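Local coordinates for BH2092 protein (PDB 3NHV) that is of unknown function but belongs to the rhodanese-like family, whose members typically handle sulfur on a loop cysteine or serve as non-catalytic binding domains, at residues I20-S24 with Y110-E114. Residues are numbered along the deposited sequence; the frame is centred on the assembly and turned at random.
Sequences IADLS and YWRKE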
loop_
_atom_site.group_PDB
_atom_site.type_symbol
_atom_site.label_atom_id
_atom_site.label_comp_id
_atom_site.label_asym_id
_atom_site.label_seq_id
_atom_site.Cartn_x
_atom_site.Cartn_y
_atom_site.Cartn_z
ATOM N N ILE B 20 9.598 0.871 7.185
ATOM C CA ILE B 20 10.852 0.155 7.328
ATOM C C ILE B 20 11.963 1.049 7.869
ATOM O O ILE B 20 12.652 0.695 8.822
ATOM C CB ILE B 20 11.283 -0.441 5.982
ATOM C CG1 ILE B 20 10.167 -1.338 5.447
ATOM C CG2 ILE B 20 12.554 -1.251 6.145
ATOM C CD1 ILE B 20 9.817 -2.484 6.371
ATOM N N ALA B 21 12.126 2.214 7.261
ATOM C CA ALA B 21 13.149 3.156 7.679
ATOM C C ALA B 21 13.047 3.466 9.163
ATOM O O ALA B 21 14.011 3.316 9.903
ATOM C CB ALA B 21 13.026 4.451 6.869
ATOM N N ASP B 22 11.877 3.912 9.598
ATOM C CA ASP B 22 11.701 4.252 11.001
ATOM C C ASP B 22 11.959 3.087 11.952
ATOM O O ASP B 22 12.525 3.282 13.026
ATOM C CB ASP B 22 10.301 4.814 11.241
ATOM C CG ASP B 22 10.059 6.107 10.489
ATOM O OD1 ASP B 22 10.923 7.007 10.560
ATOM O OD2 ASP B 22 9.002 6.225 9.829
ATOM N N LEU B 23 11.544 1.883 11.563
ATOM C CA LEU B 23 11.737 0.711 12.398
ATOM C C LEU B 23 13.224 0.379 12.488
ATOM O O LEU B 23 13.723 0.048 13.560
ATOM C CB LEU B 23 10.987 -0.489 11.818
ATOM C CG LEU B 23 10.425 -1.559 12.772
ATOM C CD1 LEU B 23 10.336 -2.881 12.028
ATOM C CD2 LEU B 23 11.285 -1.716 13.997
ATOM N N SER B 24 13.926 0.480 11.361
ATOM C CA SER B 24 15.354 0.178 11.319
ATOM C C SER B 24 16.128 1.101 12.245
ATOM O O SER B 24 17.109 0.700 12.866
ATOM C CB SER B 24 15.903 0.322 9.893
ATOM O OG SER B 24 16.004 1.685 9.505
ATOM N N TYR B 110 9.378 -5.940 2.310
ATOM C CA TYR B 110 10.184 -4.767 2.024
ATOM C C TYR B 110 11.298 -4.533 3.036
ATOM O O TYR B 110 12.221 -3.760 2.783
ATOM C CB TYR B 110 9.284 -3.537 1.873
ATOM C CG TYR B 110 8.784 -3.370 0.450
ATOM C CD1 TYR B 110 9.526 -2.641 -0.490
ATOM C CD2 TYR B 110 7.614 -4.005 0.013
ATOM C CE1 TYR B 110 9.122 -2.554 -1.827
ATOM C CE2 TYR B 110 7.203 -3.922 -1.326
ATOM C CZ TYR B 110 7.965 -3.198 -2.233
ATOM O OH TYR B 110 7.581 -3.130 -3.551
ATOM N N TRP B 111 11.230 -5.213 4.174
ATOM C CA TRP B 111 12.273 -5.075 5.181
ATOM C C TRP B 111 13.530 -5.732 4.633
ATOM O O TRP B 111 14.638 -5.202 4.761
ATOM C CB TRP B 111 11.860 -5.754 6.483
ATOM C CG TRP B 111 12.987 -5.901 7.424
ATOM C CD1 TRP B 111 13.868 -6.939 7.488
ATOM C CD2 TRP B 111 13.422 -4.942 8.393
ATOM N NE1 TRP B 111 14.829 -6.686 8.433
ATOM C CE2 TRP B 111 14.581 -5.469 9.004
ATOM C CE3 TRP B 111 12.949 -3.689 8.800
ATOM C CZ2 TRP B 111 15.275 -4.782 10.007
ATOM C CZ3 TRP B 111 13.639 -3.004 9.797
ATOM C CH2 TRP B 111 14.790 -3.552 10.389
ATOM N N ARG B 112 13.343 -6.892 4.015
ATOM C CA ARG B 112 14.447 -7.631 3.429
ATOM C C ARG B 112 14.902 -6.957 2.132
ATOM O O ARG B 112 16.097 -6.865 1.873
ATOM C CB ARG B 112 14.027 -9.086 3.177
ATOM C CG ARG B 112 13.739 -9.885 4.449
ATOM C CD ARG B 112 13.056 -11.201 4.124
ATOM N NE ARG B 112 13.909 -12.058 3.309
ATOM C CZ ARG B 112 13.511 -13.180 2.715
ATOM N NH1 ARG B 112 12.260 -13.604 2.834
ATOM N NH2 ARG B 112 14.374 -13.881 1.996
ATOM N N LYS B 113 13.960 -6.475 1.325
ATOM C CA LYS B 113 14.327 -5.795 0.084
ATOM C C LYS B 113 15.178 -4.565 0.399
ATOM O O LYS B 113 16.112 -4.244 -0.330
ATOM C CB LYS B 113 13.086 -5.359 -0.700
ATOM C CG LYS B 113 12.445 -6.459 -1.542
ATOM C CD LYS B 113 11.244 -5.927 -2.318
ATOM C CE LYS B 113 10.504 -7.041 -3.051
ATOM N NZ LYS B 113 9.245 -6.568 -3.715
ATOM N N GLU B 114 14.862 -3.879 1.489
ATOM C CA GLU B 114 15.631 -2.706 1.858
ATOM C C GLU B 114 16.920 -3.101 2.585
ATOM O O GLU B 114 17.488 -2.325 3.357
ATOM C CB GLU B 114 14.772 -1.757 2.697
ATOM C CG GLU B 114 13.850 -0.907 1.827
ATOM C CD GLU B 114 12.772 -0.183 2.608
ATOM O OE1 GLU B 114 13.086 0.407 3.666
ATOM O OE2 GLU B 114 11.604 -0.186 2.150
HETATM O O HOH W 1 10.995 2.714 4.478
#
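The indole of W111 points the far rim of its six-membered ring at the helix of I20-S24: S24 N lies at that edge, near the ring plane, 3.8 Å from W111 CZ3, with S24 CB close by. L23 CD1 and I20 CG2 approach the same ring obliquely, 4.0 Å from W111 CZ3 and 3.6 Å from W111 CE3 respectively. With CG anti to the backbone N (chi1 167°), the indole reaches out from its own helix to the other. A tryptophan suits this place because its long rim spans the gap between the helices while its pyrrole N-H, NE1, is satisfied by E117 O. The branched isoleucine serves two surfaces, I20 CG2 meeting the indole and CD1 the W111 backbone, while CG1 faces Y110 CB. In the parallel alpha/beta fold of rhodanese-like domains, this joins the helix after strand 17-19, outermost in this chain's sheet, to the helix after strand 100-105, its neighbour; I20 and L23 also touch L104 of that strand. Without CG1, CG2 and CD1, an alanine here is likely to leave the W111 ring and backbone without their apolar partner and open a gap beside L104. S24 is small enough to sit against the ring edge, and its hydroxyl turns back to its own helix, OG giving a hydrogen bond to A21 O (2.6 Å). E114, just past the helix end, sends its carboxylate across I20, OE1 meeting CB and CG2. Its extended chain reaches a water that accepts from A21 N, 3.0 Å away, and donates to E114 OE1 at 3.2 Å. M132 of the second subunit packs on both I20 and W111.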